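Putative uncharacterized protein (Mycobacterium abscessus, PDB 3RR6) is of unknown function but, as a fumarylacetoacetate hydrolase family member, may act as a metal-dependent isomerase or acetylpyruvate hydrolase. Local coordinates at residues Tyr74-Ala79 / Thr233-Gly238; Pro89-Lys94 / Ser218-Leu223; Ser98-Gly101 / Pro105-Leu108. One frame throughout, in Å; residues are numbered along the deposited sequence. Where two conformers were deposited one is given.

Contact 1: residues Tyr74-Ala79 / Thr233-Gly238. With EDO (1,2-ethanediol), chain O.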
# COMPACT_ATOMS: atom_id res chain seq x y z
N TYR A 74 7.04 13.53 0.01
CA TYR A 74 8.34 13.32 0.63
C TYR A 74 9.25 14.53 0.47
O TYR A 74 9.38 15.09 -0.63
CB TYR A 74 9.05 12.12 0.01
CG TYR A 74 8.63 10.79 0.59
CD1 TYR A 74 7.45 10.18 0.19
CD2 TYR A 74 9.41 10.15 1.54
CE1 TYR A 74 7.07 8.96 0.72
CE2 TYR A 74 9.04 8.93 2.07
CZ TYR A 74 7.87 8.34 1.66
OH TYR A 74 7.49 7.13 2.19
N ALA A 75 9.91 14.90 1.57
CA ALA A 75 11.02 15.85 1.51
C ALA A 75 12.23 15.16 0.87
O ALA A 75 12.41 13.96 1.03
CB ALA A 75 11.38 16.33 2.91
N ALA A 76 13.05 15.95 0.19
CA ALA A 76 14.29 15.44 -0.42
C ALA A 76 15.35 15.03 0.61
O ALA A 76 16.12 14.09 0.37
CB ALA A 76 14.86 16.48 -1.37
N HIS A 77 15.40 15.72 1.74
CA HIS A 77 16.46 15.54 2.74
C HIS A 77 15.94 15.99 4.10
O HIS A 77 15.04 16.83 4.17
CB HIS A 77 17.68 16.38 2.31
CG HIS A 77 18.92 16.14 3.13
ND1 HIS A 77 19.18 16.82 4.30
CD2 HIS A 77 19.99 15.33 2.93
CE1 HIS A 77 20.35 16.43 4.79
NE2 HIS A 77 20.86 15.53 3.97
N ALA A 78 16.51 15.44 5.16
CA ALA A 78 16.09 15.75 6.53
C ALA A 78 16.17 17.25 6.86
O ALA A 78 15.42 17.74 7.71
CB ALA A 78 16.92 14.94 7.54
N ALA A 79 17.07 17.97 6.19
CA ALA A 79 17.22 19.42 6.37
C ALA A 79 16.10 20.23 5.70
O ALA A 79 15.93 21.42 6.01
CB ALA A 79 18.58 19.88 5.83
N THR A 233 5.13 8.85 -2.41
CA THR A 233 6.32 8.14 -2.91
C THR A 233 7.48 9.11 -3.01
O THR A 233 7.28 10.27 -3.34
CB THR A 233 6.01 7.46 -4.28
OG1 THR A 233 6.97 6.42 -4.52
CG2 THR A 233 6.04 8.44 -5.43
N PRO A 234 8.70 8.65 -2.71
CA PRO A 234 9.87 9.52 -2.83
C PRO A 234 10.32 9.66 -4.28
O PRO A 234 9.65 9.16 -5.20
CB PRO A 234 10.92 8.83 -1.97
CG PRO A 234 10.57 7.41 -2.05
CD PRO A 234 9.07 7.34 -2.13
N GLU A 235 11.42 10.36 -4.48
CA GLU A 235 11.97 10.51 -5.83
C GLU A 235 12.52 9.18 -6.34
O GLU A 235 12.55 8.19 -5.62
CB GLU A 235 13.02 11.62 -5.85
CG GLU A 235 12.40 13.00 -5.70
CD GLU A 235 13.41 14.13 -5.54
OE1 GLU A 235 14.53 13.89 -5.04
OE2 GLU A 235 13.06 15.27 -5.91
N GLY A 236 12.92 9.17 -7.61
CA GLY A 236 13.40 7.94 -8.25
C GLY A 236 12.31 7.16 -8.97
O GLY A 236 12.54 6.05 -9.42
N VAL A 237 11.12 7.75 -9.06
CA VAL A 237 10.00 7.18 -9.83
C VAL A 237 10.46 7.05 -11.28
O VAL A 237 11.05 7.97 -11.84
CB VAL A 237 8.75 8.08 -9.74
CG1 VAL A 237 7.66 7.61 -10.69
CG2 VAL A 237 8.21 8.14 -8.32
N GLY A 238 10.22 5.88 -11.86
CA GLY A 238 10.64 5.61 -13.23
C GLY A 238 9.88 4.46 -13.84
O GLY A 238 8.99 3.89 -13.20
C1 EDO O . 8.59 12.82 -3.58
O1 EDO O . 7.34 12.96 -2.90
C2 EDO O . 8.87 14.03 -4.43
O2 EDO O . 8.02 14.04 -5.58
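The phenol ring of Y74 and the pyrrolidine of P234 lie side by side and point the same way, with the proline applied to one face of the aromatic ring. The evidence for a CH-pi contact is the position of P234 CD, 4.0 Å from the centroid of the Y74 ring and only 18° off its normal. The tight zone continues along the backbone, where Y74 CD1 comes to 3.4 Å from T233 C and 3.5 Å from P234 N, the latter over the same face as the proline. With CG anti to the carbonyl carbon (chi1 -83°), the Y74 ring is set beside its own backbone N, and in that position its face meets P234. S201 of strand 196-202 also touches both Y74 and P234.

Toward solvent the contact thins out. A76 CB and E235 OE1 come no closer than 4.5 Å, although the extended chain of E235 brings its carboxylate nearer to A76, and both residues are exposed. Between this side and the ring lies a 1,2-ethanediol, probably from the crystallisation liquor, whose O1 accepts a hydrogen bond from Y74 N at 3.0 Å (N-H...O 147°) and sits at the edge of the ring. The link from this O1 to T233 O is weak and doubtful. T233 turns its hydroxyl elsewhere, to G119 O and Q199 NE2, and its side chain touches E118 and E120 of strand 115-125.

The two loops, which follow strands 67-70 and 228-230, probably border the pocket, as in relatives with the fumarylacetoacetate hydrolase fold; the diol merely occupies the cleft between them.

Contact 2: residues Pro89-Lys94 / Ser218-Leu223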
# COMPACT_ATOMS: atom_id res chain seq x y z
N PRO A 89 -2.22 18.73 1.13
CA PRO A 89 -2.28 17.42 0.46
C PRO A 89 -3.09 17.43 -0.84
O PRO A 89 -4.10 18.14 -0.94
CB PRO A 89 -2.98 16.54 1.50
CG PRO A 89 -2.65 17.18 2.79
CD PRO A 89 -2.68 18.64 2.52
N VAL A 90 -2.64 16.63 -1.81
CA VAL A 90 -3.38 16.38 -3.03
C VAL A 90 -3.74 14.90 -3.02
O VAL A 90 -2.85 14.05 -3.03
CB VAL A 90 -2.53 16.69 -4.28
CG1 VAL A 90 -3.27 16.28 -5.54
CG2 VAL A 90 -2.19 18.17 -4.33
N ILE A 91 -5.03 14.58 -2.95
CA ILE A 91 -5.44 13.17 -2.87
C ILE A 91 -6.16 12.73 -4.13
O ILE A 91 -6.68 13.54 -4.89
CB ILE A 91 -6.33 12.89 -1.63
CG1 ILE A 91 -7.65 13.67 -1.70
CG2 ILE A 91 -5.55 13.24 -0.36
CD1 ILE A 91 -8.68 13.27 -0.64
N PHE A 92 -6.16 11.42 -4.35
CA PHE A 92 -6.94 10.82 -5.44
C PHE A 92 -7.34 9.43 -5.03
O PHE A 92 -6.90 8.94 -3.97
CB PHE A 92 -6.14 10.81 -6.74
CG PHE A 92 -4.74 10.38 -6.57
CD1 PHE A 92 -3.75 11.31 -6.24
CD2 PHE A 92 -4.38 9.05 -6.70
CE1 PHE A 92 -2.45 10.93 -6.06
CE2 PHE A 92 -3.06 8.66 -6.52
CZ PHE A 92 -2.10 9.60 -6.19
N ILE A 93 -8.22 8.82 -5.81
CA ILE A 93 -8.73 7.50 -5.50
C ILE A 93 -8.36 6.51 -6.58
O ILE A 93 -8.43 6.81 -7.77
CB ILE A 93 -10.26 7.50 -5.31
CG1 ILE A 93 -10.61 8.19 -4.00
CG2 ILE A 93 -10.83 6.08 -5.32
CD1 ILE A 93 -12.06 8.59 -3.88
N LYS A 94 -7.94 5.33 -6.14
CA LYS A 94 -7.77 4.18 -7.00
C LYS A 94 -8.91 3.22 -6.69
O LYS A 94 -9.24 3.01 -5.53
CB LYS A 94 -6.41 3.52 -6.77
CG LYS A 94 -5.23 4.41 -7.20
CD LYS A 94 -3.88 3.91 -6.67
CE LYS A 94 -3.32 2.71 -7.41
NZ LYS A 94 -2.60 3.06 -8.69
N SER A 218 -9.97 11.95 6.22
CA SER A 218 -11.21 11.71 6.96
C SER A 218 -12.05 12.97 7.17
O SER A 218 -13.21 12.86 7.52
CB SER A 218 -10.94 11.02 8.30
OG SER A 218 -10.38 11.93 9.23
N ALA A 219 -11.48 14.15 6.97
CA ALA A 219 -12.27 15.38 6.97
C ALA A 219 -13.13 15.46 5.70
O ALA A 219 -14.21 16.06 5.71
CB ALA A 219 -11.36 16.61 7.07
N VAL A 220 -12.62 14.88 4.62
CA VAL A 220 -13.34 14.84 3.33
C VAL A 220 -14.38 13.74 3.31
O VAL A 220 -15.55 14.01 3.05
CB VAL A 220 -12.37 14.60 2.16
CG1 VAL A 220 -13.11 14.61 0.83
CG2 VAL A 220 -11.29 15.67 2.13
N MET A 221 -13.96 12.50 3.59
CA MET A 221 -14.80 11.33 3.35
C MET A 221 -14.76 10.36 4.52
O MET A 221 -13.71 10.19 5.17
CB MET A 221 -14.36 10.60 2.07
CG MET A 221 -12.92 10.14 2.07
SD MET A 221 -12.38 9.56 0.44
CE MET A 221 -12.20 11.12 -0.43
N THR A 222 -15.89 9.72 4.78
CA THR A 222 -15.94 8.62 5.72
C THR A 222 -15.01 7.50 5.27
O THR A 222 -14.96 7.14 4.08
CB THR A 222 -17.37 8.10 5.87
OG1 THR A 222 -18.18 9.08 6.52
CG2 THR A 222 -17.41 6.81 6.69
N LEU A 223 -14.26 6.95 6.22
CA LEU A 223 -13.38 5.82 5.98
C LEU A 223 -13.99 4.59 6.65
O LEU A 223 -14.57 4.68 7.73
CB LEU A 223 -11.99 6.09 6.53
CG LEU A 223 -11.22 7.21 5.82
CD1 LEU A 223 -9.97 7.60 6.59
CD2 LEU A 223 -10.88 6.80 4.39
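I91 and M221 reach toward each other tip to tip, the methyl CD1 of I91 standing 4.1 Å from CE of M221. The same CE lies 4.3 Å from CD1 of I93, two residues farther along the strand, while I91 CD1 also meets V220 CG2 at the looser spacing of 4.5 Å. One methionine methyl therefore touches two isoleucines of strand 91-94.

The torsions account for this. M221 CG sits between the backbone N and the carbonyl carbon (chi1 58°), and after an extended middle the bend at chi3 (74°) sets CE, rather than SD, nearest to I91 CD1.

In the next shell, M70 of strand 67-70 and W216 and V217 of helix 210-220 touch I91, and V68 touches M221. Backbone hydrogen bonds of F92 with A69 and of K94 with V67 pair the strand antiparallel with 67-70, and V90 with G71 continues the pairing just beyond the strand ends. On the other segment, the backbones of L223 and C129 are hydrogen-bonded.

The contact joins strand 91-94 to helix 210-220 and the chain just after it, near the protein surface. Its chemistry is purely apolar, which implies weak dispersion between loosely spaced methyls, with no directional bond between the two segments.

Contact 3: residues Ser98-Gly101 / Pro105-Leu108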
# COMPACT_ATOMS: atom_id res chain seq x y z
N SER A 98 -8.31 -2.27 -8.84
CA SER A 98 -6.91 -2.17 -9.25
C SER A 98 -5.98 -3.02 -8.36
O SER A 98 -4.83 -3.25 -8.71
CB SER A 98 -6.44 -0.71 -9.27
OG SER A 98 -6.41 -0.14 -7.97
N ILE A 99 -6.49 -3.49 -7.22
CA ILE A 99 -5.66 -4.18 -6.25
C ILE A 99 -5.27 -5.57 -6.75
O ILE A 99 -6.11 -6.30 -7.31
CB ILE A 99 -6.37 -4.28 -4.88
CG1 ILE A 99 -6.58 -2.89 -4.29
CG2 ILE A 99 -5.54 -5.13 -3.90
CD1 ILE A 99 -7.50 -2.83 -3.07
N ILE A 100 -3.99 -5.90 -6.60
CA ILE A 100 -3.48 -7.27 -6.73
C ILE A 100 -2.53 -7.55 -5.57
O ILE A 100 -1.95 -6.63 -5.00
CB ILE A 100 -2.76 -7.54 -8.08
CG1 ILE A 100 -1.64 -6.53 -8.34
CG2 ILE A 100 -3.77 -7.54 -9.24
CD1 ILE A 100 -0.70 -6.93 -9.52
N GLY A 101 -2.38 -8.83 -5.23
CA GLY A 101 -1.46 -9.24 -4.18
C GLY A 101 -0.05 -9.53 -4.69
O GLY A 101 0.23 -9.38 -5.88
N PRO A 105 1.05 -10.62 -11.83
CA PRO A 105 1.63 -9.62 -12.73
C PRO A 105 0.87 -8.30 -12.78
O PRO A 105 -0.36 -8.27 -12.79
CB PRO A 105 1.61 -10.32 -14.10
CG PRO A 105 0.62 -11.39 -13.99
CD PRO A 105 0.54 -11.79 -12.55
N ILE A 106 1.64 -7.22 -12.79
CA ILE A 106 1.15 -5.93 -13.24
C ILE A 106 1.00 -6.02 -14.75
O ILE A 106 1.98 -6.28 -15.46
CB ILE A 106 2.13 -4.80 -12.84
CG1 ILE A 106 2.25 -4.69 -11.32
CG2 ILE A 106 1.68 -3.47 -13.45
CD1 ILE A 106 3.50 -3.97 -10.90
N GLN A 107 -0.23 -5.84 -15.24
CA GLN A 107 -0.53 -5.98 -16.66
C GLN A 107 -0.54 -4.61 -17.32
O GLN A 107 -1.43 -3.79 -17.06
CB GLN A 107 -1.89 -6.66 -16.86
CG GLN A 107 -1.95 -8.11 -16.40
CD GLN A 107 -1.21 -9.07 -17.32
OE1 GLN A 107 -0.73 -8.69 -18.39
NE2 GLN A 107 -1.12 -10.32 -16.90
N LEU A 108 0.44 -4.36 -18.19
CA LEU A 108 0.52 -3.07 -18.85
C LEU A 108 -0.54 -2.99 -19.95
O LEU A 108 -0.57 -3.83 -20.84
CB LEU A 108 1.92 -2.85 -19.43
CG LEU A 108 3.08 -2.93 -18.44
CD1 LEU A 108 4.39 -2.58 -19.15
CD2 LEU A 108 2.85 -2.01 -17.23
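I100 reaches I106 and P105 because its CG1 stands between the backbone N and the carbonyl carbon (chi1 54°) and the chain then runs on extended (chi2 168°), carrying CD1 across to segment 105-108. I106 presents CG1 rather than a terminal methyl, with that branch anti to its carbonyl carbon (chi1 -63°).

The I100 methyl is thus the atom that does the touching. Its nearest neighbour there is the carbonyl oxygen of P105, with CD1 to O at 3.6 Å. Next come P105 C at 3.9 Å and I106 N at 4.0 Å from I100 CD1, then I106 CG1, 4.1 Å from I100 CD1. The methyl lies against the peptide linking P105 and I106 as much as against a side chain.

The CA atoms of I100 and I106 are 8.1 Å apart, too far for these strands to pair. Each pairs elsewhere: I100 has backbone hydrogen bonds to C172 and L174 of strand 172-179, and I106 to P259 and V261 of strand 254-261. P173 touches both isoleucines, and G101 O accepts a hydrogen bond from N258 ND2, which adds a polar tie to strand 254-261.

Five residues therefore carry the chain from a strand paired with 172-179 to one paired with 254-261, and the chemistry across the gap, a methyl on a peptide and a methylene, implies van der Waals contact without a directional bond.

In the fold
The three contacts are separate patches within the fumarylacetoacetate hydrolase region. Contact 1 has its centre 22 Å from that of contact 2 and 24 Å from that of contact 3, with nearest atoms about 8 and 9 Å away. Contacts 2 and 3 are also 22 Å apart between centres, yet the chain links them directly, since strand 99-100 follows strand 91-94. In sequence, the segments of contact 3 fall between those of contact 2, which in turn fall between those of contact 1. Contact 1, beside E118 and E120, is probably nearest the family's pocket; it holds the diol, but no bound metal is seen in any of the three. Contact 2 brings a helix to a strand, and contact 3 sets strand 99-100 against strand 106-107.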